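Local coordinates for protein esterase (Sinorhizobium meliloti 1021, PDB 4TX1) that acts as a carbohydrate acetylesterase of the SGNH-hydrolase family and probably also cleaves aryl esters, at residues Ala79-Ala90 with Arg121-Pro132; Gly62-His70 with Gly114-Leu122. All coordinates share one frame; numbering follows the deposited sequence.

Contact 1 (Ala79-Ala90 with Arg121-Pro132); sequences ARVLPTVLHTHA and RLVNLVRRHDWP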
loop_
_atom_site.group_PDB
_atom_site.type_symbol
_atom_site.label_atom_id
_atom_site.label_comp_id
_atom_site.label_asym_id
_atom_site.label_seq_id
_atom_site.Cartn_x
_atom_site.Cartn_y
_atom_site.Cartn_z
ATOM N N ALA A 79 -4.882 -12.086 6.116
ATOM C CA ALA A 79 -4.843 -12.452 4.718
ATOM C C ALA A 79 -3.713 -11.762 3.977
ATOM O O ALA A 79 -3.095 -12.357 3.101
ATOM C CB ALA A 79 -6.171 -12.121 4.078
ATOM N N ARG A 80 -3.424 -10.509 4.280
ATOM C CA ARG A 80 -2.330 -9.798 3.598
ATOM C C ARG A 80 -0.970 -10.404 3.884
ATOM O O ARG A 80 -0.119 -10.474 3.022
ATOM C CB ARG A 80 -2.340 -8.282 3.929
ATOM C CG ARG A 80 -1.245 -7.549 3.106
ATOM C CD ARG A 80 -1.667 -6.033 3.049
ATOM N NE ARG A 80 -1.999 -5.548 4.402
ATOM C CZ ARG A 80 -3.063 -4.916 4.752
ATOM N NH1 ARG A 80 -3.978 -4.521 3.802
ATOM N NH2 ARG A 80 -3.201 -4.574 6.046
ATOM N N VAL A 81 -0.780 -10.853 5.128
ATOM C CA VAL A 81 0.439 -11.419 5.625
ATOM C C VAL A 81 0.638 -12.881 5.211
ATOM O O VAL A 81 1.773 -13.368 5.058
ATOM C CB VAL A 81 0.627 -11.150 7.099
ATOM C CG1 VAL A 81 1.843 -11.918 7.683
ATOM C CG2 VAL A 81 0.730 -9.636 7.325
ATOM N N LEU A 82 -0.440 -13.597 5.055
ATOM C CA LEU A 82 -0.269 -15.065 5.001
ATOM C C LEU A 82 0.598 -15.574 3.843
ATOM O O LEU A 82 1.448 -16.399 4.066
ATOM C CB LEU A 82 -1.642 -15.737 4.929
ATOM C CG LEU A 82 -1.645 -17.261 4.795
ATOM C CD1 LEU A 82 -1.010 -17.908 6.017
ATOM C CD2 LEU A 82 -3.058 -17.781 4.581
ATOM N N PRO A 83 0.457 -14.994 2.587
ATOM C CA PRO A 83 1.341 -15.484 1.529
ATOM C C PRO A 83 2.820 -15.463 1.859
ATOM O O PRO A 83 3.526 -16.413 1.547
ATOM C CB PRO A 83 0.987 -14.599 0.336
ATOM C CG PRO A 83 -0.417 -14.190 0.564
ATOM C CD PRO A 83 -0.470 -13.961 2.095
ATOM N N THR A 84 3.305 -14.400 2.483
ATOM C CA THR A 84 4.678 -14.275 2.886
ATOM C C THR A 84 5.054 -15.326 3.926
ATOM O O THR A 84 6.135 -15.951 3.805
ATOM C CB THR A 84 4.933 -12.905 3.467
ATOM O OG1 THR A 84 4.654 -11.930 2.408
ATOM C CG2 THR A 84 6.364 -12.735 3.965
ATOM N N VAL A 85 4.147 -15.636 4.851
ATOM C CA VAL A 85 4.362 -16.713 5.832
ATOM C C VAL A 85 4.391 -18.103 5.195
ATOM O O VAL A 85 5.300 -18.919 5.439
ATOM C CB VAL A 85 3.338 -16.577 6.939
ATOM C CG1 VAL A 85 3.490 -17.691 8.000
ATOM C CG2 VAL A 85 3.564 -15.219 7.628
ATOM N N LEU A 86 3.462 -18.338 4.272
ATOM C CA LEU A 86 3.441 -19.643 3.558
ATOM C C LEU A 86 4.752 -19.848 2.799
ATOM O O LEU A 86 5.388 -20.901 2.786
ATOM C CB LEU A 86 2.286 -19.659 2.611
ATOM C CG LEU A 86 0.881 -19.716 3.179
ATOM C CD1 LEU A 86 -0.182 -19.575 2.090
ATOM C CD2 LEU A 86 0.555 -20.959 4.083
ATOM N N HIS A 87 5.191 -18.791 2.173
ATOM C CA HIS A 87 6.347 -18.849 1.332
ATOM C C HIS A 87 7.631 -19.079 2.118
ATOM O O HIS A 87 8.510 -19.780 1.656
ATOM C CB HIS A 87 6.464 -17.567 0.454
ATOM C CG HIS A 87 7.029 -17.811 -0.919
ATOM N ND1 HIS A 87 6.292 -18.373 -1.968
ATOM C CD2 HIS A 87 8.234 -17.479 -1.420
ATOM C CE1 HIS A 87 7.067 -18.408 -3.046
ATOM N NE2 HIS A 87 8.233 -17.871 -2.756
ATOM N N THR A 88 7.729 -18.463 3.287
ATOM C CA THR A 88 8.855 -18.612 4.178
ATOM C C THR A 88 8.979 -20.042 4.685
ATOM O O THR A 88 10.087 -20.536 4.978
ATOM C CB THR A 88 8.581 -17.713 5.418
ATOM O OG1 THR A 88 8.587 -16.322 4.978
ATOM C CG2 THR A 88 9.672 -17.918 6.457
ATOM N N HIS A 89 7.871 -20.707 4.883
ATOM C CA HIS A 89 7.908 -22.001 5.605
ATOM C C HIS A 89 7.649 -23.214 4.715
ATOM O O HIS A 89 7.697 -24.364 5.224
ATOM C CB HIS A 89 6.967 -21.939 6.817
ATOM C CG HIS A 89 7.400 -20.966 7.860
ATOM N ND1 HIS A 89 8.644 -21.004 8.454
ATOM C CD2 HIS A 89 6.780 -19.845 8.347
ATOM C CE1 HIS A 89 8.761 -19.971 9.285
ATOM N NE2 HIS A 89 7.641 -19.248 9.230
ATOM N N ALA A 90 7.315 -22.958 3.443
ATOM C CA ALA A 90 7.053 -24.009 2.469
ATOM C C ALA A 90 8.279 -24.925 2.360
ATOM O O ALA A 90 9.395 -24.500 2.414
ATOM C CB ALA A 90 6.718 -23.409 1.103
ATOM N N ARG A 121 -11.248 -16.909 2.966
ATOM C CA ARG A 121 -10.204 -16.276 2.184
ATOM C C ARG A 121 -8.814 -16.886 2.482
ATOM O O ARG A 121 -8.093 -17.136 1.587
ATOM C CB ARG A 121 -10.193 -14.781 2.422
ATOM C CG ARG A 121 -9.038 -14.082 1.767
ATOM C CD ARG A 121 -9.156 -14.038 0.269
ATOM N NE ARG A 121 -8.192 -13.123 -0.285
ATOM C CZ ARG A 121 -7.504 -13.325 -1.374
ATOM N NH1 ARG A 121 -7.651 -14.419 -2.058
ATOM N NH2 ARG A 121 -6.633 -12.429 -1.714
ATOM N N LEU A 122 -8.494 -17.102 3.763
ATOM C CA LEU A 122 -7.257 -17.703 4.137
ATOM C C LEU A 122 -7.122 -19.092 3.505
ATOM O O LEU A 122 -6.066 -19.467 3.023
ATOM C CB LEU A 122 -7.073 -17.757 5.666
ATOM C CG LEU A 122 -7.091 -16.389 6.366
ATOM C CD1 LEU A 122 -6.927 -16.620 7.883
ATOM C CD2 LEU A 122 -6.021 -15.430 5.868
ATOM N N VAL A 123 -8.208 -19.868 3.540
ATOM C CA VAL A 123 -8.134 -21.223 2.945
ATOM C C VAL A 123 -7.753 -21.075 1.483
ATOM O O VAL A 123 -6.909 -21.806 0.967
ATOM C CB VAL A 123 -9.470 -21.999 3.123
ATOM C CG1 VAL A 123 -9.390 -23.305 2.313
ATOM C CG2 VAL A 123 -9.666 -22.229 4.639
ATOM N N ASN A 124 -8.441 -20.192 0.781
ATOM C CA ASN A 124 -8.157 -20.013 -0.666
ATOM C C ASN A 124 -6.720 -19.536 -0.958
ATOM O O ASN A 124 -6.135 -19.940 -1.961
ATOM C CB ASN A 124 -9.177 -19.033 -1.268
ATOM C CG ASN A 124 -10.564 -19.689 -1.415
ATOM O OD1 ASN A 124 -10.658 -20.874 -1.860
ATOM N ND2 ASN A 124 -11.611 -18.984 -1.009
ATOM N N LEU A 125 -6.159 -18.695 -0.060
ATOM C CA LEU A 125 -4.765 -18.270 -0.190
ATOM C C LEU A 125 -3.833 -19.458 -0.116
ATOM O O LEU A 125 -2.808 -19.496 -0.806
ATOM C CB LEU A 125 -4.406 -17.172 0.861
ATOM C CG LEU A 125 -5.060 -15.830 0.534
ATOM C CD1 LEU A 125 -4.903 -14.957 1.814
ATOM C CD2 LEU A 125 -4.411 -15.160 -0.690
ATOM N N VAL A 126 -4.125 -20.441 0.742
ATOM C CA VAL A 126 -3.301 -21.616 0.859
ATOM C C VAL A 126 -3.431 -22.438 -0.467
ATOM O O VAL A 126 -2.384 -22.868 -1.048
ATOM C CB VAL A 126 -3.690 -22.505 2.062
ATOM C CG1 VAL A 126 -2.872 -23.779 2.030
ATOM C CG2 VAL A 126 -3.445 -21.743 3.388
ATOM N N ARG A 127 -4.657 -22.619 -0.886
ATOM C CA ARG A 127 -4.926 -23.505 -1.984
ATOM C C ARG A 127 -4.397 -22.962 -3.284
ATOM O O ARG A 127 -4.137 -23.701 -4.194
ATOM C CB ARG A 127 -6.397 -23.753 -2.060
ATOM C CG ARG A 127 -6.907 -24.427 -0.806
ATOM C CD ARG A 127 -7.486 -25.741 -1.139
ATOM N NE ARG A 127 -7.693 -26.650 -0.032
ATOM C CZ ARG A 127 -8.884 -26.954 0.421
ATOM N NH1 ARG A 127 -9.939 -26.354 -0.061
ATOM N NH2 ARG A 127 -9.012 -27.842 1.366
ATOM N N ARG A 128 -4.258 -21.660 -3.354
ATOM C CA ARG A 128 -3.727 -21.025 -4.591
ATOM C C ARG A 128 -2.336 -20.491 -4.526
ATOM O O ARG A 128 -1.948 -19.815 -5.462
ATOM C CB ARG A 128 -4.637 -19.908 -5.064
ATOM C CG ARG A 128 -6.118 -20.301 -5.253
ATOM C CD ARG A 128 -6.287 -21.395 -6.271
ATOM N NE ARG A 128 -6.579 -20.958 -7.658
ATOM C CZ ARG A 128 -6.178 -21.588 -8.798
ATOM N NH1 ARG A 128 -5.350 -22.657 -8.727
ATOM N NH2 ARG A 128 -6.478 -21.062 -10.035
ATOM N N HIS A 129 -1.628 -20.744 -3.439
ATOM C CA HIS A 129 -0.309 -20.211 -3.252
ATOM C C HIS A 129 0.648 -20.708 -4.306
ATOM O O HIS A 129 0.638 -21.917 -4.610
ATOM C CB HIS A 129 0.237 -20.534 -1.827
ATOM C CG HIS A 129 1.476 -19.755 -1.526
ATOM N ND1 HIS A 129 1.439 -18.417 -1.206
ATOM C CD2 HIS A 129 2.791 -20.072 -1.644
ATOM C CE1 HIS A 129 2.671 -17.954 -1.109
ATOM N NE2 HIS A 129 3.522 -18.924 -1.405
ATOM N N ASP A 130 1.523 -19.842 -4.807
ATOM C CA ASP A 130 2.581 -20.218 -5.746
ATOM C C ASP A 130 3.836 -20.609 -4.995
ATOM O O ASP A 130 4.704 -19.809 -4.685
ATOM C CB ASP A 130 2.852 -19.073 -6.740
ATOM C CG ASP A 130 3.760 -19.505 -7.895
ATOM O OD1 ASP A 130 3.700 -20.709 -8.291
ATOM O OD2 ASP A 130 4.492 -18.640 -8.405
ATOM N N TRP A 131 3.901 -21.893 -4.677
ATOM C CA TRP A 131 4.894 -22.408 -3.784
ATOM C C TRP A 131 6.337 -22.195 -4.334
ATOM O O TRP A 131 6.504 -22.147 -5.519
ATOM C CB TRP A 131 4.613 -23.887 -3.494
ATOM C CG TRP A 131 3.291 -24.107 -2.899
ATOM C CD1 TRP A 131 2.204 -24.630 -3.492
ATOM C CD2 TRP A 131 2.917 -23.804 -1.565
ATOM N NE1 TRP A 131 1.152 -24.666 -2.629
ATOM C CE2 TRP A 131 1.563 -24.162 -1.428
ATOM C CE3 TRP A 131 3.579 -23.268 -0.476
ATOM C CZ2 TRP A 131 0.850 -23.976 -0.256
ATOM C CZ3 TRP A 131 2.865 -23.086 0.698
ATOM C CH2 TRP A 131 1.517 -23.484 0.801
ATOM N N PRO A 132 7.337 -22.061 -3.460
ATOM C CA PRO A 132 8.674 -21.661 -3.901
ATOM C C PRO A 132 9.431 -22.684 -4.709
ATOM O O PRO A 132 10.433 -22.290 -5.396
ATOM C CB PRO A 132 9.447 -21.451 -2.617
ATOM C CG PRO A 132 8.611 -21.957 -1.549
ATOM C CD PRO A 132 7.194 -21.924 -2.002
#
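Leu-86, His-87 and His-129 carry this contact. The two histidines meet rim to rim, rings at 61° and neither over the other's face. His-87 ND1 and His-129 NE2 are joined by a nearly straight hydrogen bond of 2.9 Å, in which either nitrogen could be the donor. The next edge atom of His-87, CE1, lies 3.2 Å from Asp-130 O, close to the ring plane, while Pro-132 CD sits over one face, 3.9 Å from the ring centroid. His-129, its CG anti to the backbone N (chi1 -168°), brings its ring against helix 79-89, where Leu-86 CB stands almost on the ring normal, 4.0 Å from the centroid. Further along Leu-86, CD1 lies 4.1 Å from Val-126 CG2, the two side chains crossing at about a right angle. One turn on, Ala-90 CB meets Trp-131 CE3 and Pro-132 CD, at 3.5 Å from each, the proline contact being tight. At the other end Ala-79 CB rests on Leu-122 CD2 and Leu-125 CD1. The axes of helix segments 79-89 and 121-127 approach to 9.9 Å and run at 29°, and the loop after helix 112-127 passes along the last turn of helix 78-89. A second subunit packs on His-87 and His-129. Both helices lean on the central parallel sheet: Leu-82 and Leu-86 on strand 14-20, and Leu-82, Leu-122 and Val-126 on strand 94-98.

Contact 2 (Gly62-His70 with Gly114-Leu122); sequences GRTTAYDDH and GAVKGIERL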
loop_
_atom_site.group_PDB
_atom_site.type_symbol
_atom_site.label_atom_id
_atom_site.label_comp_id
_atom_site.label_asym_id
_atom_site.label_seq_id
_atom_site.Cartn_x
_atom_site.Cartn_y
_atom_site.Cartn_z
ATOM N N GLY A 62 -3.310 -9.551 18.047
ATOM C CA GLY A 62 -4.310 -8.739 17.378
ATOM C C GLY A 62 -4.641 -9.161 15.933
ATOM O O GLY A 62 -5.359 -8.482 15.246
ATOM N N ARG A 63 -4.062 -10.235 15.461
ATOM C CA ARG A 63 -4.264 -10.611 14.091
ATOM C C ARG A 63 -5.740 -10.927 13.832
ATOM O O ARG A 63 -6.308 -11.638 14.581
ATOM C CB ARG A 63 -3.435 -11.837 13.747
ATOM C CG ARG A 63 -3.696 -12.425 12.377
ATOM C CD ARG A 63 -2.716 -13.513 11.991
ATOM N NE ARG A 63 -1.462 -13.012 11.499
ATOM C CZ ARG A 63 -0.293 -13.616 11.648
ATOM N NH1 ARG A 63 -0.159 -14.700 12.391
ATOM N NH2 ARG A 63 0.756 -13.086 11.117
ATOM N N THR A 64 -6.289 -10.382 12.750
ATOM C CA THR A 64 -7.631 -10.627 12.306
ATOM C C THR A 64 -7.582 -11.635 11.144
ATOM O O THR A 64 -6.500 -11.939 10.594
ATOM C CB THR A 64 -8.279 -9.367 11.769
ATOM O OG1 THR A 64 -7.678 -9.063 10.466
ATOM C CG2 THR A 64 -8.105 -8.162 12.757
ATOM N N THR A 65 -8.763 -12.127 10.736
ATOM C CA THR A 65 -8.786 -13.044 9.659
ATOM C C THR A 65 -8.350 -12.358 8.365
ATOM O O THR A 65 -7.425 -12.811 7.685
ATOM C CB THR A 65 -10.207 -13.695 9.522
ATOM O OG1 THR A 65 -11.171 -12.681 9.253
ATOM C CG2 THR A 65 -10.653 -14.544 10.764
ATOM N N ALA A 66 -8.965 -11.245 8.016
ATOM C CA ALA A 66 -8.737 -10.639 6.691
ATOM C C ALA A 66 -9.016 -9.147 6.694
ATOM O O ALA A 66 -9.476 -8.556 5.677
ATOM C CB ALA A 66 -9.585 -11.326 5.587
ATOM N N TYR A 67 -8.787 -8.516 7.840
ATOM C CA TYR A 67 -9.181 -7.114 8.078
ATOM C C TYR A 67 -8.032 -6.284 8.592
ATOM O O TYR A 67 -7.259 -6.672 9.414
ATOM C CB TYR A 67 -10.380 -7.065 9.007
ATOM C CG TYR A 67 -11.561 -7.879 8.496
ATOM C CD1 TYR A 67 -12.465 -7.347 7.534
ATOM C CD2 TYR A 67 -11.727 -9.174 8.874
ATOM C CE1 TYR A 67 -13.453 -8.135 7.008
ATOM C CE2 TYR A 67 -12.731 -9.980 8.284
ATOM C CZ TYR A 67 -13.603 -9.423 7.384
ATOM O OH TYR A 67 -14.623 -10.213 6.915
ATOM N N ASP A 68 -7.956 -5.039 8.148
ATOM C CA ASP A 68 -6.895 -4.172 8.573
ATOM C C ASP A 68 -7.091 -3.662 10.010
ATOM O O ASP A 68 -8.215 -3.349 10.456
ATOM C CB ASP A 68 -6.939 -2.929 7.696
ATOM C CG ASP A 68 -6.616 -3.229 6.247
ATOM O OD1 ASP A 68 -5.764 -4.130 5.994
ATOM O OD2 ASP A 68 -7.358 -2.594 5.369
ATOM N N ASP A 69 -5.997 -3.538 10.700
ATOM C CA ASP A 69 -5.910 -2.978 12.045
ATOM C C ASP A 69 -4.580 -2.338 12.198
ATOM O O ASP A 69 -3.547 -3.007 12.168
ATOM C CB ASP A 69 -6.194 -4.063 13.097
ATOM C CG ASP A 69 -6.096 -3.550 14.517
ATOM O OD1 ASP A 69 -5.533 -2.494 14.675
ATOM O OD2 ASP A 69 -6.508 -4.250 15.505
ATOM N N HIS A 70 -4.548 -0.993 12.282
ATOM C CA HIS A 70 -3.319 -0.195 12.269
ATOM C C HIS A 70 -2.913 0.275 13.663
ATOM O O HIS A 70 -2.140 1.194 13.848
ATOM C CB HIS A 70 -3.483 1.025 11.337
ATOM C CG HIS A 70 -3.955 0.692 9.969
ATOM N ND1 HIS A 70 -3.217 -0.074 9.079
ATOM C CD2 HIS A 70 -5.130 0.963 9.348
ATOM C CE1 HIS A 70 -3.901 -0.190 7.943
ATOM N NE2 HIS A 70 -5.039 0.471 8.077
ATOM N N GLY A 114 -18.472 -12.423 9.452
ATOM C CA GLY A 114 -17.292 -11.780 8.835
ATOM C C GLY A 114 -16.013 -12.597 9.096
ATOM O O GLY A 114 -15.134 -12.642 8.239
ATOM N N ALA A 115 -15.924 -13.274 10.246
ATOM C CA ALA A 115 -14.797 -14.101 10.606
ATOM C C ALA A 115 -14.766 -15.325 9.715
ATOM O O ALA A 115 -13.734 -15.689 9.197
ATOM C CB ALA A 115 -14.766 -14.520 12.090
ATOM N N VAL A 116 -15.908 -16.012 9.531
ATOM C CA VAL A 116 -15.837 -17.219 8.698
ATOM C C VAL A 116 -15.537 -16.844 7.234
ATOM O O VAL A 116 -14.900 -17.593 6.574
ATOM C CB VAL A 116 -17.090 -18.114 8.851
ATOM C CG1 VAL A 116 -18.280 -17.438 8.316
ATOM C CG2 VAL A 116 -16.876 -19.491 8.232
ATOM N N LYS A 117 -16.035 -15.717 6.733
ATOM C CA LYS A 117 -15.614 -15.270 5.403
ATOM C C LYS A 117 -14.113 -15.020 5.330
ATOM O O LYS A 117 -13.493 -15.281 4.307
ATOM C CB LYS A 117 -16.356 -14.023 5.008
ATOM C CG LYS A 117 -17.823 -14.266 4.765
ATOM C CD LYS A 117 -18.104 -15.323 3.672
ATOM C CE LYS A 117 -17.649 -14.894 2.308
ATOM N NZ LYS A 117 -17.903 -15.944 1.213
ATOM N N GLY A 118 -13.536 -14.464 6.401
ATOM C CA GLY A 118 -12.080 -14.252 6.441
ATOM C C GLY A 118 -11.358 -15.601 6.425
ATOM O O GLY A 118 -10.340 -15.782 5.722
ATOM N N ILE A 119 -11.834 -16.590 7.210
ATOM C CA ILE A 119 -11.176 -17.905 7.144
ATOM C C ILE A 119 -11.250 -18.506 5.747
ATOM O O ILE A 119 -10.277 -19.104 5.263
ATOM C CB ILE A 119 -11.822 -18.891 8.163
ATOM C CG1 ILE A 119 -11.622 -18.401 9.625
ATOM C CG2 ILE A 119 -11.245 -20.298 7.992
ATOM C CD1 ILE A 119 -10.184 -18.339 10.118
ATOM N N GLU A 120 -12.393 -18.338 5.107
ATOM C CA GLU A 120 -12.565 -18.740 3.722
ATOM C C GLU A 120 -11.510 -18.177 2.791
ATOM O O GLU A 120 -10.914 -18.874 1.967
ATOM C CB GLU A 120 -13.968 -18.498 3.260
ATOM C CG GLU A 120 -14.254 -18.987 1.841
ATOM C CD GLU A 120 -15.702 -18.795 1.471
ATOM O OE1 GLU A 120 -16.163 -19.547 0.618
ATOM O OE2 GLU A 120 -16.391 -17.908 1.976
ATOM N N ARG A 121 -11.248 -16.909 2.966
ATOM C CA ARG A 121 -10.204 -16.276 2.184
ATOM C C ARG A 121 -8.814 -16.886 2.482
ATOM O O ARG A 121 -8.093 -17.136 1.587
ATOM C CB ARG A 121 -10.193 -14.781 2.422
ATOM C CG ARG A 121 -9.038 -14.082 1.767
ATOM C CD ARG A 121 -9.156 -14.038 0.269
ATOM N NE ARG A 121 -8.192 -13.123 -0.285
ATOM C CZ ARG A 121 -7.504 -13.325 -1.374
ATOM N NH1 ARG A 121 -7.651 -14.419 -2.058
ATOM N NH2 ARG A 121 -6.633 -12.429 -1.714
ATOM N N LEU A 122 -8.494 -17.102 3.763
ATOM C CA LEU A 122 -7.257 -17.703 4.137
ATOM C C LEU A 122 -7.122 -19.092 3.505
ATOM O O LEU A 122 -6.066 -19.467 3.023
ATOM C CB LEU A 122 -7.073 -17.757 5.666
ATOM C CG LEU A 122 -7.091 -16.389 6.366
ATOM C CD1 LEU A 122 -6.927 -16.620 7.883
ATOM C CD2 LEU A 122 -6.021 -15.430 5.868
#
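The Tyr-67 ring meets the helix at its edge: Gly-114 O lies near the ring plane and takes a 2.8 Å hydrogen bond from Tyr-67 OH. The hydroxyl comes in above the carbonyl plane, 36° out of it, and Gly-118 N reaches the same oxygen from the opposite face, two bonds gripping one buried acceptor. His-109 pairs edge-to-face with Tyr-67. A phenylalanine here would probably leave Gly-114 O with just its helical bond and the ring less firmly tied to the helix. Beside it, Thr-65 packs against Gly-118, with OG1 3.3 Å from Gly-118 CA; any beta carbon on that glycine would collide with this hydroxyl. With chi1 at 61°, Thr-65 OG1 sits between its backbone N and carbonyl carbon and bonds to Asp-103, while CG2 turns to Ile-119 CD1 at 3.9 Å. Leu-122 CD2 closes the far end, 3.5 Å from Thr-65 O. The loop after strand 53-59 is thus seated on helix 112-127. Arg-63 O is held by Asn-102 ND2; Gly-62 and Asn-102 probably correspond to the block II glycine and block III asparagine of SGNH hydrolases, which, with the backbone N of the catalytic serine, usually form the oxyanion hole.

Contacts 1 and 2 occupy successive parts of helix 112-127 and share Arg-121 and Leu-122; their centres are 14 Å apart, and along the chain their segments alternate. They also touch directly: Asp-68 OD1 forms a 2.6 Å salt bridge with Arg-80 NH2, and Ala-66 CB packs 3.8 Å from Ala-79 CB, which ties loop 62-70 to the start of segment 79-90. Contact 2 is linked to the likely active site, a probable triad of Ser-22, His-202 and Asp-199, through Arg-63 NH1, which bonds to Gly-20 O of the GDSL motif. Contact 1 faces the second subunit, and His-70 O of the fourth subunit accepts a bond from the shared Arg-121 NE.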